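Long-range contacts in RAP1B (Serratia marcescens, PDB 4AX2), which probably protects Serratia marcescens from its own type VI-secreted amidase toxin, acting as a dimeric, all-helical immunity protein: residues K29-V37 against I128-D139; L40-V49 against D79-K90. All blocks are in the same frame, centred on the assembly; numbering follows the deposited sequence. Where two conformers were deposited one is given.

Contact 1: residues K29-V37 against I128-D139; sequences KQMPYHQVV and IAGNPDRTWNQD. With EDO (1,2-ethanediol), chain D; EDO (1,2-ethanediol), chain E.
Asp139 OD2 accepts from Tyr33 OH at 2.6 Å, on the anti side and 25° out of the carboxylate plane, while Asp139 OD1 takes both Arg134 NE and Arg134 NH2. These two nitrogens grip the single oxygen side-on, in the guanidinium plane, and fix the carboxylate that receives the phenol. Arg134 O lies 3.2 Å above one face of the Tyr33 ring, displaced toward the rim, and accepts from Tyr33 N at 2.9 Å. His34 N bonds to Pro132 O, so consecutive amides are held by the type I beta turn Asn131-Arg134. Ile128 crosses Tyr33 at about a right angle, Ile128 CG2 lying 3.7 Å from Tyr33 CB, and Ile128 CD1 reaches Val37 CG2; helix 118-126 also packs on His34 and Val37. Trp136 opens helix 136-140, after Thr135, which forms a capping box with Gln138. With CG anti to the backbone N (chi1 -170°), the Trp136 ring lies along the extended Lys29 chain. Lys29 CE stands 3.8 Å from the centroid of the Trp136 six-membered ring, over the face, whereas Lys29 NZ is off-centre at 4.3 Å in a cation-pi contact and has a long, weak ion pair with Asp23. Asn137 N bonds to Lys29 O at 3.0 Å, and a water links Met31 O to Trp136 N. Backbone bonds thus tie the C-terminal segment to the start of helix 33-49, and the negative charge of Asp139 is probably eased by Arg134.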
loop_
_atom_site.group_PDB
_atom_site.type_symbol
_atom_site.label_atom_id
_atom_site.label_comp_id
_atom_site.label_asym_id
_atom_site.label_seq_id
_atom_site.Cartn_x
_atom_site.Cartn_y
_atom_site.Cartn_z
ATOM N N LYS A 29 -5.875 -4.926 -13.683
ATOM C CA LYS A 29 -6.570 -4.741 -14.963
ATOM C C LYS A 29 -7.995 -4.225 -14.793
ATOM O O LYS A 29 -8.548 -3.662 -15.724
ATOM C CB LYS A 29 -6.585 -6.055 -15.731
ATOM C CG LYS A 29 -5.204 -6.467 -16.189
ATOM C CD LYS A 29 -5.223 -7.788 -16.922
ATOM C CE LYS A 29 -3.950 -7.973 -17.716
ATOM N NZ LYS A 29 -3.893 -9.324 -18.350
ATOM N N GLN A 30 -8.574 -4.418 -13.603
ATOM C CA GLN A 30 -9.900 -3.900 -13.274
ATOM C C GLN A 30 -9.881 -2.477 -12.672
ATOM O O GLN A 30 -10.946 -1.876 -12.467
ATOM C CB GLN A 30 -10.673 -4.892 -12.392
ATOM C CG GLN A 30 -10.094 -5.132 -11.018
ATOM C CD GLN A 30 -10.910 -6.128 -10.224
ATOM O OE1 GLN A 30 -11.457 -5.799 -9.165
ATOM N NE2 GLN A 30 -11.014 -7.351 -10.737
ATOM N N MET A 31 -8.697 -1.933 -12.391
ATOM C CA MET A 31 -8.590 -0.618 -11.743
ATOM C C MET A 31 -8.709 0.514 -12.734
ATOM O O MET A 31 -8.174 0.419 -13.821
ATOM C CB MET A 31 -7.225 -0.420 -11.092
ATOM C CG MET A 31 -7.034 -1.148 -9.796
ATOM S SD MET A 31 -5.331 -0.983 -9.267
ATOM C CE MET A 31 -5.522 -1.989 -7.781
ATOM N N PRO A 32 -9.307 1.642 -12.319
ATOM C CA PRO A 32 -9.104 2.818 -13.159
ATOM C C PRO A 32 -7.622 3.139 -13.249
ATOM O O PRO A 32 -6.896 2.983 -12.252
ATOM C CB PRO A 32 -9.854 3.916 -12.409
ATOM C CG PRO A 32 -9.868 3.467 -11.005
ATOM C CD PRO A 32 -9.990 1.972 -11.057
ATOM N N TYR A 33 -7.175 3.593 -14.421
ATOM C CA TYR A 33 -5.765 3.858 -14.656
ATOM C C TYR A 33 -5.102 4.776 -13.604
ATOM O O TYR A 33 -3.947 4.547 -13.255
ATOM C CB TYR A 33 -5.548 4.457 -16.044
ATOM C CG TYR A 33 -5.836 3.523 -17.217
ATOM C CD1 TYR A 33 -5.421 2.188 -17.202
ATOM C CD2 TYR A 33 -6.483 3.992 -18.353
ATOM C CE1 TYR A 33 -5.641 1.353 -18.293
ATOM C CE2 TYR A 33 -6.725 3.166 -19.435
ATOM C CZ TYR A 33 -6.305 1.853 -19.409
ATOM O OH TYR A 33 -6.534 1.046 -20.499
ATOM N N HIS A 34 -5.814 5.798 -13.115
ATOM C CA HIS A 34 -5.220 6.679 -12.118
ATOM C C HIS A 34 -4.824 5.901 -10.878
ATOM O O HIS A 34 -3.780 6.164 -10.294
ATOM C CB HIS A 34 -6.119 7.885 -11.774
ATOM C CG HIS A 34 -7.484 7.528 -11.203
ATOM N ND1 HIS A 34 -7.689 7.308 -9.885
ATOM C CD2 HIS A 34 -8.727 7.422 -11.811
ATOM C CE1 HIS A 34 -8.984 7.048 -9.664
ATOM N NE2 HIS A 34 -9.628 7.131 -10.845
ATOM N N GLN A 35 -5.613 4.895 -10.508
ATOM C CA GLN A 35 -5.242 4.020 -9.400
ATOM C C GLN A 35 -3.994 3.190 -9.670
ATOM O O GLN A 35 -3.173 3.004 -8.778
ATOM C CB GLN A 35 -6.406 3.113 -9.001
ATOM C CG GLN A 35 -6.138 2.313 -7.733
ATOM C CD GLN A 35 -5.999 3.182 -6.481
ATOM O OE1 GLN A 35 -6.807 4.075 -6.246
ATOM N NE2 GLN A 35 -4.968 2.912 -5.673
ATOM N N VAL A 36 -3.830 2.702 -10.903
ATOM C CA VAL A 36 -2.627 1.945 -11.256
ATOM C C VAL A 36 -1.367 2.764 -11.049
ATOM O O VAL A 36 -0.357 2.241 -10.582
ATOM C CB VAL A 36 -2.660 1.431 -12.700
ATOM C CG1 VAL A 36 -1.411 0.592 -12.997
ATOM C CG2 VAL A 36 -3.943 0.639 -12.945
ATOM N N VAL A 37 -1.425 4.049 -11.381
ATOM C CA VAL A 37 -0.307 4.947 -11.160
ATOM C C VAL A 37 0.027 4.990 -9.665
ATOM O O VAL A 37 1.199 4.998 -9.295
ATOM C CB VAL A 37 -0.610 6.360 -11.669
ATOM C CG1 VAL A 37 0.520 7.305 -11.281
ATOM C CG2 VAL A 37 -0.845 6.356 -13.191
ATOM N N ILE A 128 -1.812 9.853 -17.338
ATOM C CA ILE A 128 -2.522 8.835 -18.122
ATOM C C ILE A 128 -3.018 9.446 -19.429
ATOM O O ILE A 128 -3.696 10.482 -19.421
ATOM C CB ILE A 128 -3.700 8.215 -17.333
ATOM C CG1 ILE A 128 -3.166 7.406 -16.137
ATOM C CG2 ILE A 128 -4.564 7.321 -18.226
ATOM C CD1 ILE A 128 -2.179 6.300 -16.499
ATOM N N ALA A 129 -2.633 8.827 -20.544
ATOM C CA ALA A 129 -3.177 9.201 -21.858
ATOM C C ALA A 129 -4.655 8.841 -21.901
ATOM O O ALA A 129 -5.068 7.804 -21.373
ATOM C CB ALA A 129 -2.421 8.504 -22.987
ATOM N N GLY A 130 -5.457 9.701 -22.521
ATOM C CA GLY A 130 -6.905 9.549 -22.492
ATOM C C GLY A 130 -7.549 9.706 -21.121
ATOM O O GLY A 130 -6.974 10.309 -20.197
ATOM N N ASN A 131 -8.759 9.159 -20.998
ATOM C CA ASN A 131 -9.566 9.241 -19.780
ATOM C C ASN A 131 -8.902 8.429 -18.681
ATOM O O ASN A 131 -8.762 7.218 -18.819
ATOM C CB ASN A 131 -10.959 8.657 -20.049
ATOM C CG ASN A 131 -11.925 8.844 -18.896
ATOM O OD1 ASN A 131 -11.535 9.100 -17.755
ATOM N ND2 ASN A 131 -13.222 8.723 -19.203
ATOM N N PRO A 132 -8.520 9.080 -17.567
ATOM C CA PRO A 132 -7.836 8.300 -16.541
ATOM C C PRO A 132 -8.744 7.375 -15.725
ATOM O O PRO A 132 -8.233 6.617 -14.902
ATOM C CB PRO A 132 -7.227 9.376 -15.635
ATOM C CG PRO A 132 -8.152 10.526 -15.761
ATOM C CD PRO A 132 -8.611 10.507 -17.201
ATOM N N ASP A 133 -10.060 7.448 -15.930
ATOM C CA ASP A 133 -11.003 6.560 -15.235
ATOM C C ASP A 133 -11.278 5.234 -15.977
ATOM O O ASP A 133 -11.980 4.366 -15.451
ATOM C CB ASP A 133 -12.343 7.257 -14.979
ATOM C CG ASP A 133 -12.231 8.459 -14.039
ATOM O OD1 ASP A 133 -11.139 8.717 -13.500
ATOM O OD2 ASP A 133 -13.262 9.166 -13.879
ATOM N N ARG A 134 -10.757 5.068 -17.186
ATOM C CA ARG A 134 -10.930 3.794 -17.889
ATOM C C ARG A 134 -9.999 2.755 -17.276
ATOM O O ARG A 134 -9.073 3.104 -16.517
ATOM C CB ARG A 134 -10.710 3.967 -19.389
ATOM C CG ARG A 134 -11.890 4.706 -20.021
ATOM C CD ARG A 134 -11.729 4.946 -21.504
ATOM N NE ARG A 134 -11.729 3.719 -22.287
ATOM C CZ ARG A 134 -12.807 3.104 -22.766
ATOM N NH1 ARG A 134 -14.035 3.579 -22.546
ATOM N NH2 ARG A 134 -12.654 1.995 -23.470
ATOM N N THR A 135 -10.260 1.485 -17.582
ATOM C CA THR A 135 -9.464 0.381 -17.063
ATOM C C THR A 135 -8.808 -0.383 -18.191
ATOM O O THR A 135 -9.229 -0.288 -19.352
ATOM C CB THR A 135 -10.345 -0.598 -16.267
ATOM O OG1 THR A 135 -11.151 -1.363 -17.171
ATOM C CG2 THR A 135 -11.241 0.148 -15.267
ATOM N N TRP A 136 -7.778 -1.162 -17.858
ATOM C CA TRP A 136 -7.126 -1.985 -18.870
ATOM C C TRP A 136 -8.101 -2.940 -19.515
ATOM O O TRP A 136 -8.090 -3.133 -20.735
ATOM C CB TRP A 136 -5.948 -2.758 -18.272
ATOM C CG TRP A 136 -5.123 -3.424 -19.328
ATOM C CD1 TRP A 136 -4.022 -2.916 -20.004
ATOM C CD2 TRP A 136 -5.347 -4.746 -19.905
ATOM N NE1 TRP A 136 -3.544 -3.832 -20.909
ATOM C CE2 TRP A 136 -4.306 -4.943 -20.899
ATOM C CE3 TRP A 136 -6.261 -5.754 -19.682
ATOM C CZ2 TRP A 136 -4.210 -6.113 -21.634
ATOM C CZ3 TRP A 136 -6.164 -6.924 -20.427
ATOM C CH2 TRP A 136 -5.159 -7.098 -21.378
ATOM N N ASN A 137 -8.964 -3.564 -18.711
ATOM C CA ASN A 137 -9.965 -4.477 -19.254
ATOM C C ASN A 137 -10.902 -3.822 -20.250
ATOM O O ASN A 137 -11.206 -4.388 -21.313
ATOM C CB ASN A 137 -10.770 -5.122 -18.124
ATOM C CG ASN A 137 -10.006 -6.221 -17.440
ATOM O OD1 ASN A 137 -9.027 -6.726 -17.975
ATOM N ND2 ASN A 137 -10.464 -6.621 -16.258
ATOM N N GLN A 138 -11.354 -2.624 -19.895
ATOM C CA GLN A 138 -12.193 -1.819 -20.781
ATOM C C GLN A 138 -11.555 -1.576 -22.125
ATOM O O GLN A 138 -12.223 -1.664 -23.159
ATOM C CB GLN A 138 -12.447 -0.459 -20.170
ATOM C CG GLN A 138 -13.860 -0.227 -19.784
ATOM C CD GLN A 138 -14.069 1.192 -19.344
ATOM O OE1 GLN A 138 -13.300 1.731 -18.529
ATOM N NE2 GLN A 138 -15.127 1.809 -19.869
ATOM N N ASP A 139 -10.268 -1.238 -22.102
ATOM C CA ASP A 139 -9.540 -0.874 -23.301
ATOM C C ASP A 139 -9.023 -2.047 -24.122
ATOM O O ASP A 139 -8.773 -1.882 -25.309
ATOM C CB ASP A 139 -8.365 0.038 -22.946
ATOM C CG ASP A 139 -8.776 1.487 -22.799
ATOM O OD1 ASP A 139 -9.878 1.857 -23.286
ATOM O OD2 ASP A 139 -7.976 2.261 -22.219
HETATM C C1 EDO D . -14.039 8.324 -22.253
HETATM O O1 EDO D . -13.102 8.221 -23.346
HETATM C C2 EDO D . -15.080 7.215 -22.356
HETATM O O2 EDO D . -15.056 6.413 -21.174
HETATM C C1 EDO E . -13.560 10.729 -10.334
HETATM O O1 EDO E . -13.021 10.913 -11.642
HETATM C C2 EDO E . -13.902 9.252 -10.159
HETATM O O2 EDO E . -12.861 8.637 -9.407
HETATM O O HOH W 1 -6.387 -1.005 -15.388
#

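Contact 2: residues L40-V49 against D79-K90; sequences LALSRCLAQV and DEKINVLIDKYK. With EDO (1,2-ethanediol), chain G.
With CG1 anti to the carbonyl carbon (chi1 -69°) and CD1 continuing the extended chain, Ile86 enters helix 40-49 as a knob among Ala41, Arg44, Cys45 and Gln48. Ile86 CD1 lies 3.7 Å from Ala41 O, and Ile86 CG2 meets Cys45 and the amide oxygen of Gln48. The axes of the short helices approach to 10.2 Å and cross at -57°. One turn earlier, Ile82 CG2 touches Leu40 CD2 and Ala41 CB, extending the apolar patch. Arg44 first runs straight, then bends at chi3 (-64°), which carries Arg44 NH1 to Asn83 OD1 at 3.0 Å. That oxygen lies near the guanidinium plane, although the amide itself stands almost perpendicular to it. Arg44 NH1 also forms a salt bridge with Asp79 OD1 at 3.3 Å, while NH2 bonds to Asn65 OD1. At the far end, Lys90 crosses Gln48 at about a right angle and gives NZ to Gln48 OE1 at 2.9 Å, from above the carbonyl plane. Lys90 NZ also makes a salt bridge to Asp87 OD1, its hydrogen bond weak, and holds a water that leads to Gln48 O. Lys90 CB packs 3.7 Å from Val49 CG1 and also touches Cys45 SG, disulfide-bonded to Cys111 on helix 107-116. Ile86 alone thus inserts, between polar and charged bonds at the Arg44 and Lys90 ends, where the nearby carboxylates probably help to balance the two cations.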
loop_
_atom_site.group_PDB
_atom_site.type_symbol
_atom_site.label_atom_id
_atom_site.label_comp_id
_atom_site.label_asym_id
_atom_site.label_seq_id
_atom_site.Cartn_x
_atom_site.Cartn_y
_atom_site.Cartn_z
ATOM N N LEU A 40 1.889 1.953 -8.616
ATOM C CA LEU A 40 3.287 2.063 -9.025
ATOM C C LEU A 40 4.046 2.937 -8.021
ATOM O O LEU A 40 5.130 2.567 -7.545
ATOM C CB LEU A 40 3.394 2.663 -10.436
ATOM C CG LEU A 40 4.789 2.879 -11.026
ATOM C CD1 LEU A 40 4.700 2.916 -12.549
ATOM C CD2 LEU A 40 5.443 4.163 -10.512
ATOM N N ALA A 41 3.458 4.087 -7.699
ATOM C CA ALA A 41 4.092 5.035 -6.781
ATOM C C ALA A 41 4.339 4.431 -5.399
ATOM O O ALA A 41 5.426 4.576 -4.852
ATOM C CB ALA A 41 3.266 6.320 -6.666
ATOM N N LEU A 42 3.337 3.760 -4.850
ATOM C CA LEU A 42 3.475 3.080 -3.549
ATOM C C LEU A 42 4.583 2.017 -3.599
ATOM O O LEU A 42 5.469 1.984 -2.741
ATOM C CB LEU A 42 2.124 2.453 -3.175
ATOM C CG LEU A 42 2.097 1.597 -1.898
ATOM C CD1 LEU A 42 2.669 2.346 -0.692
ATOM C CD2 LEU A 42 0.687 1.125 -1.614
ATOM N N SER A 43 4.533 1.150 -4.610
ATOM C CA SER A 43 5.500 0.063 -4.725
ATOM C C SER A 43 6.925 0.603 -4.832
ATOM O O SER A 43 7.837 0.102 -4.188
ATOM C CB SER A 43 5.183 -0.837 -5.936
ATOM O OG SER A 43 3.891 -1.409 -5.842
ATOM N N ARG A 44 7.117 1.632 -5.642
ATOM C CA ARG A 44 8.449 2.229 -5.775
ATOM C C ARG A 44 8.903 2.961 -4.516
ATOM O O ARG A 44 10.057 2.899 -4.150
ATOM C CB ARG A 44 8.509 3.144 -7.001
ATOM C CG ARG A 44 9.915 3.668 -7.254
ATOM C CD ARG A 44 10.029 4.397 -8.565
ATOM N NE ARG A 44 9.788 3.524 -9.705
ATOM C CZ ARG A 44 9.385 3.950 -10.897
ATOM N NH1 ARG A 44 9.178 5.253 -11.127
ATOM N NH2 ARG A 44 9.220 3.072 -11.875
ATOM N N CYS A 45 7.982 3.615 -3.813
ATOM C CA CYS A 45 8.310 4.229 -2.533
ATOM C C CYS A 45 8.830 3.144 -1.586
ATOM O O CYS A 45 9.876 3.308 -0.947
ATOM C CB CYS A 45 7.074 4.928 -1.952
ATOM S SG CYS A 45 7.364 5.878 -0.456
ATOM N N LEU A 46 8.121 2.019 -1.533
ATOM C CA LEU A 46 8.517 0.911 -0.669
ATOM C C LEU A 46 9.891 0.363 -1.065
ATOM O O LEU A 46 10.703 0.082 -0.199
ATOM C CB LEU A 46 7.463 -0.197 -0.700
ATOM C CG LEU A 46 6.111 0.192 -0.098
ATOM C CD1 LEU A 46 5.036 -0.875 -0.372
ATOM C CD2 LEU A 46 6.274 0.424 1.400
ATOM N N ALA A 47 10.142 0.230 -2.368
ATOM C CA ALA A 47 11.485 -0.155 -2.866
ATOM C C ALA A 47 12.578 0.797 -2.401
ATOM O O ALA A 47 13.676 0.361 -2.016
ATOM C CB ALA A 47 11.484 -0.243 -4.387
ATOM N N GLN A 48 12.291 2.097 -2.417
ATOM C CA GLN A 48 13.300 3.114 -2.089
ATOM C C GLN A 48 13.580 3.246 -0.603
ATOM O O GLN A 48 14.690 3.597 -0.215
ATOM C CB GLN A 48 12.920 4.476 -2.692
ATOM C CG GLN A 48 12.974 4.473 -4.209
ATOM C CD GLN A 48 12.582 5.800 -4.827
ATOM O OE1 GLN A 48 12.472 6.808 -4.124
ATOM N NE2 GLN A 48 12.391 5.815 -6.157
ATOM N N VAL A 49 12.610 2.922 0.236
ATOM C CA VAL A 49 12.796 3.042 1.692
ATOM C C VAL A 49 13.300 1.774 2.359
ATOM O O VAL A 49 13.502 1.752 3.581
ATOM C CB VAL A 49 11.525 3.546 2.401
ATOM C CG1 VAL A 49 11.114 4.897 1.834
ATOM C CG2 VAL A 49 10.405 2.513 2.313
ATOM N N ASP A 79 8.029 9.149 -15.144
ATOM C CA ASP A 79 9.009 8.532 -14.263
ATOM C C ASP A 79 9.511 9.536 -13.238
ATOM O O ASP A 79 9.365 9.318 -12.044
ATOM C CB ASP A 79 10.203 8.008 -15.066
ATOM C CG ASP A 79 11.353 7.550 -14.173
ATOM O OD1 ASP A 79 11.088 7.134 -13.016
ATOM O OD2 ASP A 79 12.514 7.606 -14.640
ATOM N N GLU A 80 10.108 10.628 -13.710
ATOM C CA GLU A 80 10.689 11.608 -12.792
ATOM C C GLU A 80 9.631 12.410 -12.057
ATOM O O GLU A 80 9.863 12.807 -10.932
ATOM C CB GLU A 80 11.707 12.517 -13.477
ATOM C CG GLU A 80 12.886 11.772 -14.068
ATOM C CD GLU A 80 13.653 10.898 -13.075
ATOM O OE1 GLU A 80 13.528 11.096 -11.845
ATOM O OE2 GLU A 80 14.414 10.008 -13.551
ATOM N N LYS A 81 8.478 12.651 -12.666
ATOM C CA LYS A 81 7.411 13.351 -11.955
ATOM C C LYS A 81 6.977 12.528 -10.727
ATOM O O LYS A 81 6.894 13.068 -9.616
ATOM C CB LYS A 81 6.230 13.669 -12.880
ATOM C CG LYS A 81 6.479 14.880 -13.774
ATOM C CD LYS A 81 5.220 15.375 -14.473
ATOM C CE LYS A 81 5.439 16.700 -15.202
ATOM N NZ LYS A 81 5.453 17.888 -14.287
ATOM N N ILE A 82 6.733 11.230 -10.921
ATOM C CA ILE A 82 6.438 10.313 -9.796
ATOM C C ILE A 82 7.579 10.269 -8.786
ATOM O O ILE A 82 7.364 10.324 -7.595
ATOM C CB ILE A 82 6.142 8.886 -10.301
ATOM C CG1 ILE A 82 4.768 8.838 -10.976
ATOM C CG2 ILE A 82 6.196 7.852 -9.165
ATOM C CD1 ILE A 82 3.609 9.073 -10.004
ATOM N N ASN A 83 8.816 10.193 -9.280
ATOM C CA ASN A 83 9.953 10.040 -8.393
ATOM C C ASN A 83 10.211 11.285 -7.571
ATOM O O ASN A 83 10.503 11.182 -6.402
ATOM C CB ASN A 83 11.195 9.576 -9.152
ATOM C CG ASN A 83 11.122 8.110 -9.516
ATOM O OD1 ASN A 83 10.074 7.476 -9.378
ATOM N ND2 ASN A 83 12.237 7.562 -9.991
ATOM N N VAL A 84 10.086 12.462 -8.179
ATOM C CA VAL A 84 10.175 13.707 -7.407
ATOM C C VAL A 84 9.102 13.732 -6.276
ATOM O O VAL A 84 9.406 14.078 -5.134
ATOM C CB VAL A 84 10.061 14.948 -8.307
ATOM C CG1 VAL A 84 9.859 16.197 -7.467
ATOM C CG2 VAL A 84 11.317 15.114 -9.191
ATOM N N LEU A 85 7.873 13.359 -6.601
ATOM C CA LEU A 85 6.806 13.314 -5.579
ATOM C C LEU A 85 7.127 12.312 -4.461
ATOM O O LEU A 85 7.024 12.652 -3.279
ATOM C CB LEU A 85 5.449 13.048 -6.221
ATOM C CG LEU A 85 4.261 13.133 -5.255
ATOM C CD1 LEU A 85 4.187 14.517 -4.611
ATOM C CD2 LEU A 85 2.993 12.766 -6.009
ATOM N N ILE A 86 7.603 11.116 -4.818
ATOM C CA ILE A 86 8.033 10.135 -3.811
ATOM C C ILE A 86 9.066 10.774 -2.891
ATOM O O ILE A 86 9.000 10.645 -1.668
ATOM C CB ILE A 86 8.626 8.854 -4.454
ATOM C CG1 ILE A 86 7.529 8.044 -5.166
ATOM C CG2 ILE A 86 9.358 8.012 -3.403
ATOM C CD1 ILE A 86 8.041 6.947 -6.098
ATOM N N ASP A 87 10.026 11.493 -3.496
ATOM C CA ASP A 87 11.100 12.106 -2.741
ATOM C C ASP A 87 10.594 13.140 -1.737
ATOM O O ASP A 87 11.223 13.349 -0.716
ATOM C CB ASP A 87 12.154 12.725 -3.680
ATOM C CG ASP A 87 12.979 11.678 -4.400
ATOM O OD1 ASP A 87 12.955 10.506 -3.955
ATOM O OD2 ASP A 87 13.661 12.026 -5.406
ATOM N N LYS A 88 9.451 13.755 -2.018
ATOM C CA LYS A 88 8.853 14.733 -1.100
ATOM C C LYS A 88 8.154 14.075 0.109
ATOM O O LYS A 88 7.864 14.765 1.099
ATOM C CB LYS A 88 7.927 15.683 -1.871
ATOM C CG LYS A 88 8.699 16.549 -2.871
ATOM C CD LYS A 88 7.796 17.515 -3.636
ATOM C CE LYS A 88 8.548 18.255 -4.738
ATOM N NZ LYS A 88 7.614 18.959 -5.662
ATOM N N TYR A 89 7.938 12.751 0.050
ATOM C CA TYR A 89 7.261 12.000 1.131
ATOM C C TYR A 89 8.145 11.019 1.910
ATOM O O TYR A 89 8.038 10.912 3.138
ATOM C CB TYR A 89 6.045 11.261 0.556
ATOM C CG TYR A 89 4.889 12.197 0.335
ATOM C CD1 TYR A 89 4.845 13.019 -0.773
ATOM C CD2 TYR A 89 3.851 12.278 1.256
ATOM C CE1 TYR A 89 3.802 13.920 -0.962
ATOM C CE2 TYR A 89 2.793 13.164 1.070
ATOM C CZ TYR A 89 2.778 13.989 -0.038
ATOM O OH TYR A 89 1.747 14.878 -0.255
ATOM N N LYS A 90 9.036 10.322 1.206
ATOM C CA LYS A 90 9.634 9.090 1.729
ATOM C C LYS A 90 10.567 9.237 2.926
ATOM O O LYS A 90 10.709 8.280 3.702
ATOM C CB LYS A 90 10.379 8.355 0.612
ATOM C CG LYS A 90 11.610 9.091 0.102
ATOM C CD LYS A 90 12.349 8.214 -0.914
ATOM C CE LYS A 90 13.681 8.838 -1.330
ATOM N NZ LYS A 90 14.389 8.095 -2.417
HETATM C C1 EDO G . 0.213 14.807 2.661
HETATM O O1 EDO G . 0.461 15.616 1.527
HETATM C C2 EDO G . -1.133 14.173 2.507
HETATM O O2 EDO G . -1.576 13.744 3.782
HETATM O O HOH W 2 11.861 8.752 -6.126
HETATM O O HOH W 3 15.456 6.308 -0.444
#

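In the fold
Helix 33-49 serves both contacts, its N-terminal end in contact 1 and its later turns in contact 2, and Val37 CG1 meets Ile82 CD1 at 3.8 Å where the two join. Their centres are about 20 Å apart, on opposite sides of the chain's centre. Contact 2 lies deeper, about 8 Å from that centre against about 14 Å, and joins two helices mainly through side chains, with no direct backbone-to-backbone hydrogen bond between its segments, although both contacts are only partly buried. Contact 1, farther out, relies more on backbone bonds because much of it is loop or turn, and it buries 749 Å² against 495 Å². Both also touch the second subunit, through Met31 and Leu42 among others.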